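Local structure of lipoprotein signal peptidase (6RYO) at residues Thr33-Leu36 with Ile37-Val41; Ala101-Tyr104 with Phe105-Asp109; Leu163-Gly166 with Val167-Ile171. The protein removes signal peptides from bacterial prolipoproteins within the membrane, acting as an aspartic endopeptidase of the peptidase A8 family. All blocks are in the same frame, centred on the assembly; numbering follows the deposited sequence.

Overall arrangement
All three interactions are short runs, about two and a half turns each, of three different membrane helices, 31-55, 87-108 and 158-174, and each of these helices also packs on helix 114-137. Interaction 2 is the most superficial, with mostly exposed residues at the end of its helix and a tyrosine-lysine CH-pi contact. Interactions 1 and 3 bury more of their residues; interaction 3 meets mainly through aliphatic side chains, interaction 1 likewise but with one phenylalanine, and monoolein lipids lie against both. Interaction 3 lies closest to the predicted catalytic aspartates. Interactions 1 and 2 touch through Ser34 OG and Phe106 CZ, and they share one lipid; interaction 3 touches neither.

Interaction 1. Residues Thr33-Leu36 with Ile37-Val41; sequences TSIL and IAVFV. With OLC ((2R)-2,3-dihydroxypropyl (9Z)-octadec-9-enoate), chain F; OLC ((2R)-2,3-dihydroxypropyl (9Z)-octadec-9-enoate), chain E; OLC ((2R)-2,3-dihydroxypropyl (9Z)-octadec-9-enoate), chain C.
Leu36 and Phe40 meet one turn apart, with CD1 of Leu36 4.1 Å from CD2 of the Phe40 ring. CD2 of Phe40 also lies 3.1 Å from Leu36 O, which sits at the ring edge near its plane. Three residues earlier Ile37 runs alongside Thr33, CD1 of Ile37 3.9 Å from CG2 of Thr33, while CG1 of Ile37 rests on the Thr33 carbonyl. Between Ile35 and Val39 the two CG2 methyls touch at 3.9 Å. Backbone bonds from residue i+4 to residue i, such as Ala38 N to Ser34 O, mark this as regular alpha-helix, near the start of the first predicted transmembrane helix. Three monooleins coat it. Leu36 holds CG in the cramped position between its N and carbonyl carbon (chi1 68°), and CD1 of Leu36 comes 3.3 Å from the ester O20 of the chain F lipid. Phe40 CB packs 3.7 Å from C7 of the chain F lipid. The chain E lipid covers Ala38, and the chain C lipid reaches Ile37 and Val41. On the protein side Ile37 and Val41 touch helix 114-137 at Val118, Ser121 and Ala125, while Ser34 OG is hydrogen-bonded back to Phe30 O.

Interaction 2. Residues Ala101-Tyr104 with Phe105-Asp109; sequences ALVY and FFIKD. With OLC ((2R)-2,3-dihydroxypropyl (9Z)-octadec-9-enoate), chain E.
The ring of Tyr104 carries the aliphatic chain of Lys108 on one face: CG of Lys108 lies 3.7 Å from the ring centroid of Tyr104 and 25° off the normal, a CH-pi contact shifted toward the rim. Phe106 has one face under the glycerol end of the chain E monoolein, whose C24 stands 3.4 Å above the plane of the Phe106 ring, over its centre. At the edge of the Phe105 ring, in plane, lies CB of Asp109, a neighbour from the next turn. These are the last two turns of helix 87-108, a predicted transmembrane helix; the three aromatics leave it in different directions, and Phe106 meets the lipid glycerol. The contact of Tyr104 with Lys108 depends on both side chains: Tyr104 swings CG opposite its backbone N (chi1 -171°), while chi1 of Lys108 (-77°) sets CG over the ring and the bend at chi2 carries CE to the phenol oxygen. In the backbone, Tyr104 O accepts Lys108 N at 3.0 Å and, weakly, Ile107 N, whose stronger bond goes to Val103 O. Ile107 also packs on Val103, with CD1 of Ile107 4.2 Å from CG1 of Val103. Toward helix 114-137, Leu102 touches Ile120 and Leu123, Val103 touches Phe124 and Phe106 touches Gln117. Beyond the Tyr104 ring, NZ of Lys108 is hydrogen-bonded to O2 of a glycerol, probably from the crystallisation medium, and Lys108 CE stands 3.2 Å from Tyr104 OH.

Interaction 3. Residues Leu163-Gly166 with Val167-Ile171; sequences LTIG and VILII. With OLC ((2R)-2,3-dihydroxypropyl (9Z)-octadec-9-enoate), chain B.
Gly166, Val167 and Ile165 give up the most surface to this contact, in which branched side chains rest on carbonyl oxygens. Gly166 has no side chain, so its contribution is its peptide: Gly166 O accepts Ile170 N at 3.2 Å, and both branches of Ile170 lean on the same oxygen, CG2 of Ile170 coming to 3.2 Å of Gly166 O. Val167 follows directly. CG1 of Val167 stands opposite its backbone N (chi1 172°), which turns CG2 back beside that N and against the carbonyl of Leu163; Val167 CG2 lies 3.2 Å from Leu163 O. The main-chain N of Val167 is hydrogen-bonded to the same oxygen. Ile165 is the acceptor in its pair: Ile165 O takes Leu169 N at 2.9 Å, and CG of Leu169 rests on that oxygen, while CG2 of Ile165 reaches CG of Leu169 only loosely, at 4.4 Å. Together these form a continuous alpha-helical run of helix 158-174, the last predicted transmembrane helix, in which Asp160, a predicted catalytic aspartate, lies three residues before Leu163. Leu163 also packs on a modified side chain of the bound peptide, consistent with this end of the run bordering the active site. Four side chains touch helix 114-137: Ile165 and Leu169 meet Leu122, Val167 meets Leu123 and Ile170 meets Ala119. Thr164 looks outward to lipid, with OG1 of Thr164 3.3 Å from C5 of the chain B monoolein, while that hydroxyl is hydrogen-bonded to Asp160 O. Beside it, CG2 of Thr164 is 4.2 Å from CD1 of Ile168, whose CG1 rests on the Thr164 carbonyl.

Interaction 1. Residues Thr33-Leu36 with Ile37-Val41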
loop_
_atom_site.group_PDB
_atom_site.type_symbol
_atom_site.label_atom_id
_atom_site.label_comp_id
_atom_site.label_asym_id
_atom_site.label_seq_id
_atom_site.Cartn_x
_atom_site.Cartn_y
_atom_site.Cartn_z
ATOM N N THR A 33 7.685 -4.808 -16.784
ATOM C CA THR A 33 6.576 -3.924 -16.433
ATOM C C THR A 33 6.230 -4.027 -14.953
ATOM O O THR A 33 5.936 -3.014 -14.307
ATOM C CB THR A 33 5.351 -4.247 -17.292
ATOM O OG1 THR A 33 5.674 -4.091 -18.680
ATOM C CG2 THR A 33 4.196 -3.320 -16.940
ATOM N N SER A 34 6.268 -5.240 -14.395
ATOM C CA SER A 34 5.832 -5.440 -13.015
ATOM C C SER A 34 6.743 -4.726 -12.022
ATOM O O SER A 34 6.261 -4.110 -11.063
ATOM C CB SER A 34 5.769 -6.934 -12.705
ATOM O OG SER A 34 4.873 -7.590 -13.586
ATOM N N ILE A 35 8.059 -4.795 -12.234
ATOM C CA ILE A 35 8.999 -4.262 -11.250
ATOM C C ILE A 35 8.970 -2.736 -11.239
ATOM O O ILE A 35 8.908 -2.113 -10.173
ATOM C CB ILE A 35 10.414 -4.804 -11.512
ATOM C CG1 ILE A 35 10.484 -6.285 -11.129
ATOM C CG2 ILE A 35 11.453 -3.989 -10.755
ATOM C CD1 ILE A 35 11.874 -6.861 -11.170
ATOM N N LEU A 36 9.012 -2.107 -12.418
ATOM C CA LEU A 36 9.004 -0.647 -12.451
ATOM C C LEU A 36 7.655 -0.074 -12.038
ATOM O O LEU A 36 7.591 1.087 -11.619
ATOM C CB LEU A 36 9.417 -0.131 -13.836
ATOM C CG LEU A 36 8.559 -0.300 -15.092
ATOM C CD1 LEU A 36 7.574 0.841 -15.230
ATOM C CD2 LEU A 36 9.447 -0.370 -16.324
ATOM N N ILE A 37 6.577 -0.854 -12.146
ATOM C CA ILE A 37 5.332 -0.479 -11.483
ATOM C C ILE A 37 5.537 -0.467 -9.974
ATOM O O ILE A 37 5.182 0.497 -9.286
ATOM C CB ILE A 37 4.191 -1.428 -11.893
ATOM C CG1 ILE A 37 3.664 -1.061 -13.281
ATOM C CG2 ILE A 37 3.065 -1.388 -10.873
ATOM C CD1 ILE A 37 2.497 -1.910 -13.741
ATOM N N ALA A 38 6.131 -1.536 -9.440
ATOM C CA ALA A 38 6.450 -1.576 -8.017
ATOM C C ALA A 38 7.478 -0.512 -7.654
ATOM O O ALA A 38 7.425 0.063 -6.561
ATOM C CB ALA A 38 6.954 -2.967 -7.631
ATOM N N VAL A 39 8.420 -0.234 -8.557
ATOM C CA VAL A 39 9.418 0.800 -8.295
ATOM C C VAL A 39 8.755 2.169 -8.202
ATOM O O VAL A 39 8.979 2.920 -7.246
ATOM C CB VAL A 39 10.516 0.775 -9.373
ATOM C CG1 VAL A 39 11.321 2.065 -9.341
ATOM C CG2 VAL A 39 11.431 -0.422 -9.167
ATOM N N PHE A 40 7.918 2.510 -9.186
ATOM C CA PHE A 40 7.287 3.827 -9.198
ATOM C C PHE A 40 6.336 4.017 -8.021
ATOM O O PHE A 40 6.215 5.130 -7.501
ATOM C CB PHE A 40 6.549 4.051 -10.521
ATOM C CG PHE A 40 7.390 4.701 -11.584
ATOM C CD1 PHE A 40 7.719 6.045 -11.501
ATOM C CD2 PHE A 40 7.846 3.973 -12.672
ATOM C CE1 PHE A 40 8.491 6.648 -12.478
ATOM C CE2 PHE A 40 8.617 4.570 -13.652
ATOM C CZ PHE A 40 8.940 5.909 -13.555
ATOM N N VAL A 41 5.660 2.952 -7.586
ATOM C CA VAL A 41 4.743 3.067 -6.454
ATOM C C VAL A 41 5.516 3.290 -5.159
ATOM O O VAL A 41 5.169 4.159 -4.351
ATOM C CB VAL A 41 3.836 1.826 -6.363
ATOM C CG1 VAL A 41 3.056 1.833 -5.057
ATOM C CG2 VAL A 41 2.883 1.780 -7.542
HETATM C C10 OLC F . 1.167 7.060 -9.762
HETATM C C9 OLC F . 1.694 6.144 -10.544
HETATM C C11 OLC F . 1.375 7.003 -8.250
HETATM C C8 OLC F . 2.524 5.003 -9.957
HETATM C C24 OLC F . 6.790 -0.289 -20.155
HETATM C C12 OLC F . 0.973 8.348 -7.649
HETATM C C7 OLC F . 2.888 3.978 -11.034
HETATM C C13 OLC F . 1.461 8.435 -6.205
HETATM C C6 OLC F . 2.382 4.420 -12.406
HETATM C C14 OLC F . 1.880 9.872 -5.902
HETATM C C5 OLC F . 2.835 3.424 -13.471
HETATM C C4 OLC F . 4.265 3.749 -13.894
HETATM C C3 OLC F . 4.451 3.369 -15.360
HETATM C C2 OLC F . 4.194 1.874 -15.546
HETATM C C21 OLC F . 4.930 -0.121 -18.489
HETATM C C1 OLC F . 4.169 1.555 -17.036
HETATM C C22 OLC F . 5.354 0.179 -19.926
HETATM O O19 OLC F . 3.211 1.827 -17.681
HETATM O O25 OLC F . 6.858 -1.081 -21.309
HETATM O O23 OLC F . 4.498 -0.487 -20.812
HETATM O O20 OLC F . 5.270 0.951 -17.655
HETATM C C10 OLC E . 13.412 2.091 -4.453
HETATM C C9 OLC E . 12.626 1.035 -4.417
HETATM C C11 OLC E . 14.655 2.088 -5.341
HETATM C C8 OLC E . 12.960 -0.194 -5.259
HETATM C C24 OLC E . 7.212 -10.306 -9.259
HETATM C C12 OLC E . 15.398 3.408 -5.161
HETATM C C7 OLC E . 12.150 -1.384 -4.753
HETATM C C6 OLC E . 10.758 -1.358 -5.378
HETATM C C5 OLC E . 10.221 -2.785 -5.449
HETATM C C4 OLC E . 11.118 -3.610 -6.370
HETATM C C3 OLC E . 10.857 -5.099 -6.148
HETATM C C2 OLC E . 9.370 -5.390 -6.342
HETATM C C21 OLC E . 7.854 -8.623 -7.551
HETATM C C1 OLC E . 9.177 -6.838 -6.787
HETATM C C22 OLC E . 7.021 -8.860 -8.806
HETATM O O19 OLC E . 10.078 -7.606 -6.715
HETATM O O25 OLC E . 8.532 -10.484 -9.694
HETATM O O23 OLC E . 5.672 -8.629 -8.516
HETATM O O20 OLC E . 7.936 -7.250 -7.292
HETATM C C18 OLC C . -3.457 9.113 -4.340
HETATM C C10 OLC C . -1.654 2.413 -8.616
HETATM C C9 OLC C . -1.684 2.192 -9.915
HETATM C C17 OLC C . -3.679 7.604 -4.403
HETATM C C11 OLC C . -0.496 3.189 -7.991
HETATM C C8 OLC C . -0.561 2.704 -10.816
HETATM C C24 OLC C . -1.216 -2.276 -21.671
HETATM C C16 OLC C . -3.791 7.186 -5.865
HETATM C C12 OLC C . -0.912 3.700 -6.614
HETATM C C7 OLC C . -1.043 2.770 -12.265
HETATM C C15 OLC C . -2.397 7.199 -6.486
HETATM C C13 OLC C . -1.987 4.767 -6.790
HETATM C C6 OLC C . -1.252 1.360 -12.816
HETATM C C14 OLC C . -1.608 5.999 -5.973
HETATM C C5 OLC C . -0.012 0.913 -13.587
HETATM C C4 OLC C . -0.177 1.233 -15.073
HETATM C C3 OLC C . -0.318 -0.069 -15.859
HETATM C C2 OLC C . 0.632 -0.049 -17.056
HETATM C C21 OLC C . 0.107 -0.892 -20.074
HETATM C C1 OLC C . 0.509 -1.365 -17.822
HETATM C C22 OLC C . 0.168 -1.710 -21.361
HETATM O O19 OLC C . 0.017 -2.309 -17.302
HETATM O O25 OLC C . -1.084 -3.347 -22.564
HETATM O O23 OLC C . 0.594 -0.893 -22.415
HETATM O O20 OLC C . 0.976 -1.458 -19.137
#

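Interaction 2. Residues Ala101-Tyr104 with Phe105-Asp109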
loop_
_atom_site.group_PDB
_atom_site.type_symbol
_atom_site.label_atom_id
_atom_site.label_comp_id
_atom_site.label_asym_id
_atom_site.label_seq_id
_atom_site.Cartn_x
_atom_site.Cartn_y
_atom_site.Cartn_z
ATOM N N ALA A 101 4.493 -15.095 -0.600
ATOM C CA ALA A 101 3.389 -15.746 -1.298
ATOM C C ALA A 101 3.025 -15.005 -2.581
ATOM O O ALA A 101 2.660 -15.633 -3.581
ATOM C CB ALA A 101 2.174 -15.849 -0.374
ATOM N N LEU A 102 3.113 -13.673 -2.568
ATOM C CA LEU A 102 2.820 -12.894 -3.770
ATOM C C LEU A 102 3.786 -13.240 -4.897
ATOM O O LEU A 102 3.374 -13.421 -6.048
ATOM C CB LEU A 102 2.870 -11.399 -3.451
ATOM C CG LEU A 102 1.632 -10.802 -2.782
ATOM C CD1 LEU A 102 1.919 -9.392 -2.295
ATOM C CD2 LEU A 102 0.461 -10.806 -3.754
ATOM N N VAL A 103 5.081 -13.317 -4.583
ATOM C CA VAL A 103 6.073 -13.720 -5.578
ATOM C C VAL A 103 5.757 -15.115 -6.103
ATOM O O VAL A 103 5.819 -15.376 -7.310
ATOM C CB VAL A 103 7.490 -13.648 -4.983
ATOM C CG1 VAL A 103 8.519 -14.176 -5.974
ATOM C CG2 VAL A 103 7.818 -12.221 -4.581
ATOM N N TYR A 104 5.411 -16.033 -5.197
ATOM C CA TYR A 104 5.078 -17.392 -5.608
ATOM C C TYR A 104 3.777 -17.429 -6.402
ATOM O O TYR A 104 3.658 -18.182 -7.375
ATOM C CB TYR A 104 4.991 -18.293 -4.380
ATOM C CG TYR A 104 4.873 -19.756 -4.716
ATOM C CD1 TYR A 104 5.999 -20.512 -5.007
ATOM C CD2 TYR A 104 3.635 -20.381 -4.744
ATOM C CE1 TYR A 104 5.895 -21.849 -5.315
ATOM C CE2 TYR A 104 3.522 -21.716 -5.051
ATOM C CZ TYR A 104 4.654 -22.444 -5.335
ATOM O OH TYR A 104 4.542 -23.774 -5.642
ATOM N N PHE A 105 2.784 -16.637 -5.990
ATOM C CA PHE A 105 1.573 -16.468 -6.791
ATOM C C PHE A 105 1.921 -15.940 -8.178
ATOM O O PHE A 105 1.408 -16.429 -9.192
ATOM C CB PHE A 105 0.610 -15.523 -6.064
ATOM C CG PHE A 105 -0.818 -15.577 -6.554
ATOM C CD1 PHE A 105 -1.172 -16.319 -7.667
ATOM C CD2 PHE A 105 -1.807 -14.872 -5.888
ATOM C CE1 PHE A 105 -2.480 -16.357 -8.108
ATOM C CE2 PHE A 105 -3.119 -14.906 -6.323
ATOM C CZ PHE A 105 -3.455 -15.651 -7.435
ATOM N N PHE A 106 2.804 -14.939 -8.233
ATOM C CA PHE A 106 3.237 -14.364 -9.505
ATOM C C PHE A 106 3.787 -15.428 -10.447
ATOM O O PHE A 106 3.535 -15.391 -11.657
ATOM C CB PHE A 106 4.290 -13.286 -9.234
ATOM C CG PHE A 106 4.620 -12.429 -10.423
ATOM C CD1 PHE A 106 5.515 -12.863 -11.388
ATOM C CD2 PHE A 106 4.058 -11.172 -10.559
ATOM C CE1 PHE A 106 5.825 -12.067 -12.475
ATOM C CE2 PHE A 106 4.366 -10.371 -11.637
ATOM C CZ PHE A 106 5.249 -10.818 -12.600
ATOM N N ILE A 107 4.542 -16.386 -9.910
ATOM C CA ILE A 107 5.221 -17.359 -10.758
ATOM C C ILE A 107 4.274 -18.475 -11.192
ATOM O O ILE A 107 4.290 -18.897 -12.356
ATOM C CB ILE A 107 6.463 -17.909 -10.032
ATOM C CG1 ILE A 107 7.438 -16.773 -9.712
ATOM C CG2 ILE A 107 7.148 -18.967 -10.875
ATOM C CD1 ILE A 107 8.667 -17.213 -8.936
ATOM N N LYS A 108 3.425 -18.958 -10.283
ATOM C CA LYS A 108 2.665 -20.186 -10.502
ATOM C C LYS A 108 1.381 -19.973 -11.303
ATOM O O LYS A 108 1.107 -20.724 -12.245
ATOM C CB LYS A 108 2.336 -20.837 -9.154
ATOM C CG LYS A 108 3.505 -21.580 -8.519
ATOM C CD LYS A 108 3.908 -22.788 -9.352
ATOM C CE LYS A 108 5.112 -23.501 -8.758
ATOM N NZ LYS A 108 5.505 -24.689 -9.567
ATOM N N ASP A 109 0.572 -18.975 -10.943
ATOM C CA ASP A 109 -0.747 -18.813 -11.542
ATOM C C ASP A 109 -0.943 -17.499 -12.287
ATOM O O ASP A 109 -2.052 -17.240 -12.765
ATOM C CB ASP A 109 -1.837 -18.948 -10.469
ATOM C CG ASP A 109 -2.370 -20.359 -10.357
ATOM O OD1 ASP A 109 -1.998 -21.206 -11.195
ATOM O OD2 ASP A 109 -3.166 -20.620 -9.432
HETATM C C10 OLC E . 13.412 2.091 -4.453
HETATM C C9 OLC E . 12.626 1.035 -4.417
HETATM C C11 OLC E . 14.655 2.088 -5.341
HETATM C C8 OLC E . 12.960 -0.194 -5.259
HETATM C C24 OLC E . 7.212 -10.306 -9.259
HETATM C C12 OLC E . 15.398 3.408 -5.161
HETATM C C7 OLC E . 12.150 -1.384 -4.753
HETATM C C6 OLC E . 10.758 -1.358 -5.378
HETATM C C5 OLC E . 10.221 -2.785 -5.449
HETATM C C4 OLC E . 11.118 -3.610 -6.370
HETATM C C3 OLC E . 10.857 -5.099 -6.148
HETATM C C2 OLC E . 9.370 -5.390 -6.342
HETATM C C21 OLC E . 7.854 -8.623 -7.551
HETATM C C1 OLC E . 9.177 -6.838 -6.787
HETATM C C22 OLC E . 7.021 -8.860 -8.806
HETATM O O19 OLC E . 10.078 -7.606 -6.715
HETATM O O25 OLC E . 8.532 -10.484 -9.694
HETATM O O23 OLC E . 5.672 -8.629 -8.516
HETATM O O20 OLC E . 7.936 -7.250 -7.292
#

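Interaction 3. Residues Leu163-Gly166 with Val167-Ile171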
loop_
_atom_site.group_PDB
_atom_site.type_symbol
_atom_site.label_atom_id
_atom_site.label_comp_id
_atom_site.label_asym_id
_atom_site.label_seq_id
_atom_site.Cartn_x
_atom_site.Cartn_y
_atom_site.Cartn_z
ATOM N N LEU A 163 -2.417 -1.065 -2.416
ATOM C CA LEU A 163 -2.984 -2.321 -1.936
ATOM C C LEU A 163 -4.471 -2.409 -2.257
ATOM O O LEU A 163 -4.945 -3.419 -2.787
ATOM C CB LEU A 163 -2.746 -2.459 -0.432
ATOM C CG LEU A 163 -1.323 -2.802 0.015
ATOM C CD1 LEU A 163 -1.119 -2.464 1.481
ATOM C CD2 LEU A 163 -1.038 -4.270 -0.224
ATOM N N THR A 164 -5.224 -1.351 -1.947
ATOM C CA THR A 164 -6.663 -1.366 -2.200
ATOM C C THR A 164 -6.965 -1.522 -3.685
ATOM O O THR A 164 -7.848 -2.298 -4.067
ATOM C CB THR A 164 -7.304 -0.091 -1.653
ATOM O OG1 THR A 164 -7.177 -0.066 -0.225
ATOM C CG2 THR A 164 -8.778 -0.023 -2.037
ATOM N N ILE A 165 -6.241 -0.793 -4.539
ATOM C CA ILE A 165 -6.443 -0.916 -5.982
ATOM C C ILE A 165 -6.093 -2.324 -6.448
ATOM O O ILE A 165 -6.808 -2.921 -7.263
ATOM C CB ILE A 165 -5.622 0.149 -6.733
ATOM C CG1 ILE A 165 -6.109 1.554 -6.375
ATOM C CG2 ILE A 165 -5.700 -0.079 -8.236
ATOM C CD1 ILE A 165 -5.274 2.654 -6.992
ATOM N N GLY A 166 -4.984 -2.873 -5.945
ATOM C CA GLY A 166 -4.624 -4.241 -6.280
ATOM C C GLY A 166 -5.667 -5.255 -5.853
ATOM O O GLY A 166 -5.859 -6.272 -6.522
ATOM N N VAL A 167 -6.352 -4.999 -4.737
ATOM C CA VAL A 167 -7.430 -5.884 -4.309
ATOM C C VAL A 167 -8.639 -5.729 -5.224
ATOM O O VAL A 167 -9.310 -6.711 -5.561
ATOM C CB VAL A 167 -7.788 -5.617 -2.835
ATOM C CG1 VAL A 167 -9.038 -6.388 -2.436
ATOM C CG2 VAL A 167 -6.626 -5.996 -1.931
ATOM N N ILE A 168 -8.933 -4.498 -5.646
ATOM C CA ILE A 168 -10.038 -4.277 -6.575
ATOM C C ILE A 168 -9.790 -5.018 -7.882
ATOM O O ILE A 168 -10.703 -5.631 -8.449
ATOM C CB ILE A 168 -10.247 -2.767 -6.808
ATOM C CG1 ILE A 168 -10.704 -2.083 -5.517
ATOM C CG2 ILE A 168 -11.250 -2.530 -7.927
ATOM C CD1 ILE A 168 -10.843 -0.581 -5.643
ATOM N N LEU A 169 -8.549 -4.986 -8.375
ATOM C CA LEU A 169 -8.242 -5.633 -9.647
ATOM C C LEU A 169 -8.381 -7.148 -9.553
ATOM O O LEU A 169 -8.923 -7.780 -10.467
ATOM C CB LEU A 169 -6.836 -5.248 -10.103
ATOM C CG LEU A 169 -6.608 -3.763 -10.395
ATOM C CD1 LEU A 169 -5.187 -3.526 -10.893
ATOM C CD2 LEU A 169 -7.629 -3.251 -11.401
ATOM N N ILE A 170 -7.897 -7.751 -8.463
ATOM C CA ILE A 170 -8.011 -9.201 -8.334
ATOM C C ILE A 170 -9.460 -9.605 -8.091
ATOM O O ILE A 170 -9.893 -10.670 -8.543
ATOM C CB ILE A 170 -7.075 -9.740 -7.231
ATOM C CG1 ILE A 170 -7.504 -9.259 -5.842
ATOM C CG2 ILE A 170 -5.633 -9.346 -7.510
ATOM C CD1 ILE A 170 -8.226 -10.313 -5.022
ATOM N N ILE A 171 -10.231 -8.774 -7.385
ATOM C CA ILE A 171 -11.660 -9.041 -7.234
ATOM C C ILE A 171 -12.342 -9.020 -8.594
ATOM O O ILE A 171 -13.239 -9.825 -8.871
ATOM C CB ILE A 171 -12.295 -8.035 -6.253
ATOM C CG1 ILE A 171 -11.881 -8.361 -4.816
ATOM C CG2 ILE A 171 -13.808 -8.028 -6.387
ATOM C CD1 ILE A 171 -12.468 -7.423 -3.788
HETATM C C10 OLC B . -6.967 6.408 -4.521
HETATM C C9 OLC B . -7.198 5.130 -4.311
HETATM C C11 OLC B . -8.042 7.444 -4.204
HETATM C C8 OLC B . -8.547 4.682 -3.750
HETATM C C24 OLC B . -5.294 3.603 7.740
HETATM C C12 OLC B . -7.377 8.747 -3.766
HETATM C C7 OLC B . -8.340 3.593 -2.702
HETATM C C13 OLC B . -8.032 9.240 -2.480
HETATM C C6 OLC B . -8.254 4.230 -1.317
HETATM C C14 OLC B . -8.114 10.765 -2.515
HETATM C C5 OLC B . -8.104 3.127 -0.275
HETATM C C4 OLC B . -7.864 3.736 1.103
HETATM C C3 OLC B . -7.313 2.655 2.030
HETATM C C2 OLC B . -7.705 2.974 3.470
HETATM C C21 OLC B . -6.202 1.569 6.601
HETATM C C1 OLC B . -6.888 2.109 4.424
HETATM C C22 OLC B . -5.030 2.141 7.394
HETATM O O19 OLC B . -6.449 1.069 4.063
HETATM O O25 OLC B . -4.808 3.867 9.029
HETATM O O23 OLC B . -4.868 1.417 8.578
HETATM O O20 OLC B . -6.654 2.559 5.726
#